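Local coordinates for protein endo-b-1,4-glucanase (Nasutitermes takasagoensis, PDB 1KS8) that probably cleaves internal beta-1,4-glucosidic linkages in cellulose and related beta-glucans, as a family 9 glycosyl hydrolase with an (alpha/alpha)6 catalytic domain, at residues F63-W74 / L251-V262; V277-I285 / I313-L322. One frame throughout, in Å; residues are numbered along the deposited sequence.

Interaction 1: residues F63-W74 / L251-V262; sequences FPMAYTATVLAW and LNWDSKVSGVQV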
# COMPACT_ATOMS: atom_id res chain seq x y z
N PHE A 63 -1.85 6.57 -7.18
CA PHE A 63 -1.83 7.09 -5.82
C PHE A 63 -1.73 5.94 -4.81
O PHE A 63 -0.78 5.88 -4.03
CB PHE A 63 -3.07 7.97 -5.59
CG PHE A 63 -2.98 8.86 -4.37
CD1 PHE A 63 -1.75 9.29 -3.88
CD2 PHE A 63 -4.14 9.29 -3.74
CE1 PHE A 63 -1.68 10.14 -2.78
CE2 PHE A 63 -4.08 10.14 -2.63
CZ PHE A 63 -2.85 10.57 -2.15
N PRO A 64 -2.70 5.01 -4.81
CA PRO A 64 -2.55 3.93 -3.83
C PRO A 64 -1.33 3.04 -4.11
O PRO A 64 -0.80 2.43 -3.20
CB PRO A 64 -3.88 3.18 -3.93
CG PRO A 64 -4.33 3.45 -5.34
CD PRO A 64 -4.00 4.92 -5.49
N MET A 65 -0.89 2.98 -5.37
CA MET A 65 0.28 2.14 -5.67
C MET A 65 1.53 2.74 -5.04
O MET A 65 2.37 2.02 -4.51
CB MET A 65 0.50 2.00 -7.18
CG MET A 65 1.31 0.76 -7.53
SD MET A 65 2.02 0.73 -9.19
CE MET A 65 0.54 0.97 -10.20
N ALA A 66 1.65 4.07 -5.11
CA ALA A 66 2.80 4.75 -4.53
C ALA A 66 2.77 4.61 -3.01
O ALA A 66 3.79 4.34 -2.38
CB ALA A 66 2.80 6.22 -4.93
N TYR A 67 1.59 4.80 -2.43
CA TYR A 67 1.42 4.67 -0.98
C TYR A 67 1.86 3.27 -0.55
O TYR A 67 2.58 3.11 0.44
CB TYR A 67 -0.05 4.87 -0.61
CG TYR A 67 -0.40 4.32 0.76
CD1 TYR A 67 -0.11 5.04 1.92
CD2 TYR A 67 -0.97 3.06 0.89
CE1 TYR A 67 -0.37 4.51 3.18
CE2 TYR A 67 -1.23 2.51 2.14
CZ TYR A 67 -0.93 3.24 3.28
OH TYR A 67 -1.17 2.68 4.52
N THR A 68 1.43 2.27 -1.30
CA THR A 68 1.78 0.89 -1.00
C THR A 68 3.29 0.73 -0.98
O THR A 68 3.86 0.15 -0.05
CB THR A 68 1.18 -0.07 -2.04
OG1 THR A 68 -0.25 -0.07 -1.94
CG2 THR A 68 1.70 -1.49 -1.83
N ALA A 69 3.94 1.25 -2.02
CA ALA A 69 5.39 1.16 -2.12
C ALA A 69 6.10 1.84 -0.96
O ALA A 69 7.06 1.30 -0.41
CB ALA A 69 5.85 1.77 -3.45
N THR A 70 5.63 3.02 -0.57
CA THR A 70 6.26 3.75 0.54
C THR A 70 6.17 2.96 1.84
O THR A 70 7.16 2.82 2.55
CB THR A 70 5.61 5.13 0.75
OG1 THR A 70 5.60 5.84 -0.49
CG2 THR A 70 6.39 5.94 1.78
N VAL A 71 4.98 2.46 2.15
CA VAL A 71 4.79 1.71 3.39
C VAL A 71 5.57 0.39 3.40
O VAL A 71 6.12 0.00 4.43
CB VAL A 71 3.28 1.48 3.65
CG1 VAL A 71 3.08 0.59 4.86
CG2 VAL A 71 2.60 2.83 3.87
N LEU A 72 5.63 -0.29 2.26
CA LEU A 72 6.39 -1.53 2.20
C LEU A 72 7.87 -1.23 2.42
O LEU A 72 8.55 -1.92 3.17
CB LEU A 72 6.18 -2.24 0.86
CG LEU A 72 4.82 -2.90 0.62
CD1 LEU A 72 4.85 -3.61 -0.72
CD2 LEU A 72 4.48 -3.89 1.74
N ALA A 73 8.37 -0.18 1.76
CA ALA A 73 9.78 0.19 1.91
C ALA A 73 10.06 0.62 3.35
O ALA A 73 11.10 0.30 3.91
CB ALA A 73 10.12 1.33 0.94
N TRP A 74 9.12 1.36 3.94
CA TRP A 74 9.24 1.84 5.31
C TRP A 74 9.47 0.67 6.27
O TRP A 74 10.35 0.71 7.13
CB TRP A 74 7.97 2.61 5.67
CG TRP A 74 7.98 3.37 6.96
CD1 TRP A 74 9.05 3.63 7.77
CD2 TRP A 74 6.85 4.00 7.56
NE1 TRP A 74 8.65 4.41 8.84
CE2 TRP A 74 7.30 4.65 8.73
CE3 TRP A 74 5.49 4.10 7.22
CZ2 TRP A 74 6.45 5.38 9.57
CZ3 TRP A 74 4.64 4.82 8.05
CH2 TRP A 74 5.12 5.45 9.21
N LEU A 251 -3.17 6.61 9.36
CA LEU A 251 -2.28 6.25 8.27
C LEU A 251 -3.15 5.55 7.23
O LEU A 251 -3.72 4.50 7.50
CB LEU A 251 -1.20 5.29 8.75
CG LEU A 251 -0.30 4.69 7.67
CD1 LEU A 251 0.48 5.80 6.98
CD2 LEU A 251 0.64 3.67 8.28
N ASN A 252 -3.26 6.16 6.05
CA ASN A 252 -4.07 5.60 4.97
C ASN A 252 -3.51 6.15 3.66
O ASN A 252 -2.70 7.07 3.67
CB ASN A 252 -5.53 6.03 5.12
CG ASN A 252 -6.48 5.20 4.27
OD1 ASN A 252 -7.64 5.55 4.09
ND2 ASN A 252 -5.98 4.08 3.76
N TRP A 253 -3.95 5.58 2.54
CA TRP A 253 -3.47 6.03 1.24
C TRP A 253 -3.78 7.51 0.97
O TRP A 253 -3.02 8.17 0.27
CB TRP A 253 -4.08 5.18 0.11
CG TRP A 253 -5.57 5.26 0.02
CD1 TRP A 253 -6.47 4.46 0.66
CD2 TRP A 253 -6.34 6.23 -0.71
NE1 TRP A 253 -7.75 4.88 0.38
CE2 TRP A 253 -7.70 5.96 -0.46
CE3 TRP A 253 -6.00 7.31 -1.54
CZ2 TRP A 253 -8.73 6.72 -1.01
CZ3 TRP A 253 -7.04 8.07 -2.10
CH2 TRP A 253 -8.38 7.77 -1.83
N ASP A 254 -4.87 8.02 1.53
CA ASP A 254 -5.26 9.41 1.30
C ASP A 254 -4.94 10.40 2.41
O ASP A 254 -4.99 11.61 2.20
CB ASP A 254 -6.75 9.50 0.97
CG ASP A 254 -7.63 9.00 2.10
OD1 ASP A 254 -8.86 9.19 2.02
OD2 ASP A 254 -7.10 8.41 3.06
N SER A 255 -4.62 9.90 3.60
CA SER A 255 -4.29 10.76 4.72
C SER A 255 -3.35 10.01 5.64
O SER A 255 -3.70 8.95 6.17
CB SER A 255 -5.56 11.15 5.49
OG SER A 255 -5.26 12.06 6.54
N LYS A 256 -2.16 10.55 5.84
CA LYS A 256 -1.17 9.90 6.68
C LYS A 256 -0.50 10.83 7.68
O LYS A 256 0.71 10.80 7.86
CB LYS A 256 -0.11 9.24 5.79
CG LYS A 256 0.47 10.18 4.75
CD LYS A 256 1.38 9.43 3.79
CE LYS A 256 0.64 8.33 3.05
NZ LYS A 256 -0.47 8.86 2.21
N VAL A 257 -1.32 11.65 8.33
CA VAL A 257 -0.81 12.59 9.33
C VAL A 257 0.00 11.86 10.40
O VAL A 257 1.07 12.33 10.80
CB VAL A 257 -1.97 13.35 10.01
CG1 VAL A 257 -1.42 14.33 11.03
CG2 VAL A 257 -2.79 14.09 8.95
N SER A 258 -0.49 10.72 10.86
CA SER A 258 0.22 9.96 11.89
C SER A 258 1.54 9.41 11.36
O SER A 258 2.51 9.28 12.11
CB SER A 258 -0.65 8.82 12.41
OG SER A 258 -1.75 9.31 13.16
N GLY A 259 1.57 9.08 10.08
CA GLY A 259 2.80 8.57 9.49
C GLY A 259 3.82 9.69 9.48
O GLY A 259 4.97 9.49 9.85
N VAL A 260 3.39 10.87 9.06
CA VAL A 260 4.26 12.04 9.00
C VAL A 260 4.80 12.36 10.39
O VAL A 260 5.99 12.60 10.57
CB VAL A 260 3.49 13.28 8.49
CG1 VAL A 260 4.32 14.54 8.71
CG2 VAL A 260 3.18 13.12 7.01
N GLN A 261 3.91 12.34 11.38
CA GLN A 261 4.29 12.64 12.75
C GLN A 261 5.26 11.65 13.38
O GLN A 261 6.24 12.05 14.01
CB GLN A 261 3.02 12.75 13.60
CG GLN A 261 2.22 14.01 13.26
CD GLN A 261 0.78 13.95 13.73
OE1 GLN A 261 0.07 14.96 13.71
NE2 GLN A 261 0.33 12.77 14.15
N VAL A 262 5.02 10.35 13.20
CA VAL A 262 5.93 9.38 13.79
C VAL A 262 7.26 9.38 13.04
O VAL A 262 8.31 9.11 13.61
CB VAL A 262 5.30 7.95 13.81
CG1 VAL A 262 5.34 7.33 12.42
CG2 VAL A 262 6.03 7.08 14.82
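Aromatic side chains of a helix, F63, Y67 and W74, pack against a loop and the first turns of helix 257-268 (L251 to V262), in a buried contact near the middle of the (alpha/alpha)6 domain. Y67 lies at its centre: with CG anti to the backbone N (chi1 161°), its ring reaches over the loop backbone, and W253 CA makes a CH-pi contact 3.7 Å from the ring centroid. The bent chain of K256 meets the same ring at its edge, CE 3.6 Å from Y67 CD1. The bends at chi3 and chi4 turn K256 NZ back to N252 O, to which it bonds at 3.2 Å in the carbonyl plane; NZ also makes salt bridges with E214 and E154. D254 on this loop and E214 bind calcium in another structure of this protein; no calcium is bound here. Were Y67 an alanine, W253 CA would probably lose the ring that covers it, and the K256 chain would be freer to turn. At the N-terminal end, F63 CD2 comes to the edge of the W253 indole, 3.5 Å from CE3, and F63 CZ sits 3.4 Å from W253 O. At the other end, V262 CG1 lies at the edge of the W74 indole, in its plane, 3.6 Å from CZ2. Around this contact, helix 149-165 packs on A66, T70 and A73, helix 415-430 touches Y67 and W253, and helix 303-319 touches Y67 and W74.

Interaction 2: residues V277-I285 / I313-L322; sequences VQSYVNYLI and IMLEAAELGL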
# COMPACT_ATOMS: atom_id res chain seq x y z
N VAL A 277 1.70 11.73 18.50
CA VAL A 277 1.63 10.30 18.23
C VAL A 277 1.02 9.56 19.43
O VAL A 277 0.12 8.73 19.25
CB VAL A 277 3.02 9.71 17.92
CG1 VAL A 277 2.95 8.19 17.84
CG2 VAL A 277 3.53 10.28 16.60
N GLN A 278 1.52 9.84 20.63
CA GLN A 278 1.01 9.20 21.84
C GLN A 278 -0.47 9.47 22.03
O GLN A 278 -1.24 8.58 22.39
CB GLN A 278 1.76 9.69 23.09
CG GLN A 278 0.95 9.50 24.39
CD GLN A 278 1.64 10.05 25.63
OE1 GLN A 278 0.97 10.36 26.63
NE2 GLN A 278 2.96 10.16 25.59
N SER A 279 -0.87 10.72 21.79
CA SER A 279 -2.27 11.10 21.95
C SER A 279 -3.16 10.27 21.03
O SER A 279 -4.22 9.80 21.44
CB SER A 279 -2.44 12.58 21.64
OG SER A 279 -3.79 12.98 21.80
N TYR A 280 -2.72 10.10 19.79
CA TYR A 280 -3.49 9.33 18.81
C TYR A 280 -3.56 7.86 19.18
O TYR A 280 -4.64 7.26 19.18
CB TYR A 280 -2.88 9.48 17.42
CG TYR A 280 -3.55 8.63 16.36
CD1 TYR A 280 -4.88 8.84 16.02
CD2 TYR A 280 -2.85 7.61 15.72
CE1 TYR A 280 -5.52 8.04 15.06
CE2 TYR A 280 -3.47 6.80 14.76
CZ TYR A 280 -4.80 7.02 14.44
OH TYR A 280 -5.42 6.22 13.51
N VAL A 281 -2.42 7.26 19.48
CA VAL A 281 -2.39 5.84 19.83
C VAL A 281 -3.20 5.57 21.09
O VAL A 281 -3.98 4.61 21.13
CB VAL A 281 -0.94 5.34 20.03
CG1 VAL A 281 -0.96 3.90 20.52
CG2 VAL A 281 -0.18 5.43 18.71
N ASN A 282 -3.04 6.40 22.11
CA ASN A 282 -3.78 6.22 23.36
C ASN A 282 -5.27 6.27 23.08
O ASN A 282 -6.05 5.51 23.65
CB ASN A 282 -3.39 7.29 24.38
CG ASN A 282 -1.99 7.09 24.93
OD1 ASN A 282 -1.44 7.97 25.61
ND2 ASN A 282 -1.39 5.94 24.65
N TYR A 283 -5.67 7.18 22.19
CA TYR A 283 -7.07 7.32 21.82
C TYR A 283 -7.59 6.03 21.18
O TYR A 283 -8.67 5.56 21.51
CB TYR A 283 -7.26 8.47 20.84
CG TYR A 283 -8.64 8.47 20.23
CD1 TYR A 283 -9.76 8.81 20.99
CD2 TYR A 283 -8.85 8.05 18.91
CE1 TYR A 283 -11.04 8.72 20.47
CE2 TYR A 283 -10.13 7.96 18.38
CZ TYR A 283 -11.22 8.29 19.16
OH TYR A 283 -12.49 8.18 18.65
N LEU A 284 -6.82 5.48 20.25
CA LEU A 284 -7.23 4.25 19.59
C LEU A 284 -7.40 3.11 20.58
O LEU A 284 -8.41 2.41 20.56
CB LEU A 284 -6.19 3.83 18.54
CG LEU A 284 -6.04 4.71 17.29
CD1 LEU A 284 -4.94 4.13 16.41
CD2 LEU A 284 -7.36 4.77 16.53
N ILE A 285 -6.42 2.94 21.46
CA ILE A 285 -6.46 1.87 22.45
C ILE A 285 -7.58 2.03 23.47
O ILE A 285 -8.31 1.08 23.76
CB ILE A 285 -5.11 1.78 23.21
CG1 ILE A 285 -4.00 1.40 22.23
CG2 ILE A 285 -5.21 0.78 24.35
CD1 ILE A 285 -2.62 1.30 22.85
N ILE A 313 1.34 1.89 12.99
CA ILE A 313 1.67 3.17 13.61
C ILE A 313 2.08 2.91 15.06
O ILE A 313 3.01 3.53 15.57
CB ILE A 313 0.48 4.15 13.55
CG1 ILE A 313 0.29 4.65 12.12
CG2 ILE A 313 0.71 5.33 14.50
CD1 ILE A 313 1.47 5.43 11.56
N MET A 314 1.38 1.99 15.71
CA MET A 314 1.69 1.66 17.10
C MET A 314 3.08 1.03 17.22
O MET A 314 3.83 1.34 18.15
CB MET A 314 0.65 0.69 17.66
CG MET A 314 -0.70 1.33 17.89
SD MET A 314 -1.87 0.18 18.62
CE MET A 314 -3.42 1.02 18.27
N LEU A 315 3.42 0.16 16.27
CA LEU A 315 4.73 -0.48 16.29
C LEU A 315 5.83 0.55 16.04
O LEU A 315 6.91 0.46 16.63
CB LEU A 315 4.76 -1.60 15.24
CG LEU A 315 3.91 -2.80 15.64
CD1 LEU A 315 3.59 -3.67 14.42
CD2 LEU A 315 4.64 -3.61 16.70
N GLU A 316 5.55 1.53 15.19
CA GLU A 316 6.53 2.57 14.90
C GLU A 316 6.67 3.47 16.13
O GLU A 316 7.77 3.93 16.45
CB GLU A 316 6.08 3.41 13.69
CG GLU A 316 6.37 2.74 12.35
CD GLU A 316 7.83 2.85 11.96
OE1 GLU A 316 8.29 2.05 11.12
OE2 GLU A 316 8.52 3.76 12.47
N ALA A 317 5.56 3.71 16.82
CA ALA A 317 5.57 4.54 18.02
C ALA A 317 6.39 3.86 19.11
O ALA A 317 7.13 4.51 19.85
CB ALA A 317 4.15 4.78 18.50
N ALA A 318 6.24 2.54 19.23
CA ALA A 318 6.98 1.78 20.23
C ALA A 318 8.48 1.94 20.03
O ALA A 318 9.24 1.97 21.00
CB ALA A 318 6.58 0.30 20.17
N GLU A 319 8.90 2.03 18.77
CA GLU A 319 10.32 2.20 18.46
C GLU A 319 10.85 3.54 18.97
O GLU A 319 12.05 3.69 19.18
CB GLU A 319 10.55 2.08 16.95
CG GLU A 319 10.29 0.69 16.41
CD GLU A 319 11.22 -0.35 17.00
OE1 GLU A 319 10.80 -1.51 17.18
OE2 GLU A 319 12.39 -0.02 17.29
N LEU A 320 9.95 4.50 19.14
CA LEU A 320 10.32 5.83 19.64
C LEU A 320 10.49 5.77 21.15
O LEU A 320 10.95 6.74 21.77
CB LEU A 320 9.24 6.86 19.30
CG LEU A 320 8.98 7.20 17.83
CD1 LEU A 320 7.77 8.12 17.73
CD2 LEU A 320 10.21 7.87 17.23
N GLY A 321 10.12 4.64 21.74
CA GLY A 321 10.23 4.49 23.18
C GLY A 321 8.93 4.83 23.88
O GLY A 321 8.89 4.96 25.11
N LEU A 322 7.85 4.97 23.11
CA LEU A 322 6.54 5.29 23.67
C LEU A 322 5.81 4.01 24.06
O LEU A 322 5.50 3.19 23.19
CB LEU A 322 5.70 6.06 22.65
CG LEU A 322 6.14 7.48 22.28
CD1 LEU A 322 5.32 7.99 21.11
CD2 LEU A 322 5.97 8.40 23.49
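Two helices of the alpha-helical barrel, 271-286 and 303-319, meet here through aliphatic side chains, with segment axes 10.5 Å apart at closest approach and their directions 132° from parallel. M314 reaches across to helix 271-286. Extended beyond CG (chi3 -163°), its chain passes V281, whose CG1 touches M314 CG at 3.7 Å, and carries the methyl CE on to L284 and I285. There CE lies 3.9 Å from L284 CD1 and 4.0 Å from I285 CG1, a thioether end held among branched side chains. Further along, V277 places CG1 anti to the backbone N (chi1 172°), which points it at the methyl of A317, 3.7 Å from CB. V281 CG2 reaches both A317 CB and I313 CG2. The C-terminal end of helix 303-319 is capped by a Schellman motif: G321, at positive phi, turns the chain, and a side chain at that position would jam against the preceding carbonyl O. The turn brings L322 back over the first helix, its CD1 4.0 Å from V277 CG1. L322 CD2 meets Q278 NE2 at 4.1 Å, the two side chains crossing at about a right angle near the partly exposed margin. Helix 324-341 packs beside the pair through Y327 on V281 and F330 on both I285 and M314, and R328 makes a salt bridge with E319.

In the fold
Following the chain from the N terminus, interaction 1 opens on helix 62-78 and closes a loop of 176 residues, more than half of them helical, at 251-262. The chain then runs from helix 257-268 directly into helix 271-286, where interaction 2 opens, and after 27 intervening residues 313-322 closes a much shorter loop. The contacts therefore stand in series, neither enclosing nor crossing the other. They still touch, with centres 16 Å apart: S258 OG packs on Y280 CD2 at 3.3 Å, and V262 CG2 on L320 CD1 at 3.5 Å. Together they join helix 62-78 and the calcium-site loop to helices 271-286 and 303-319.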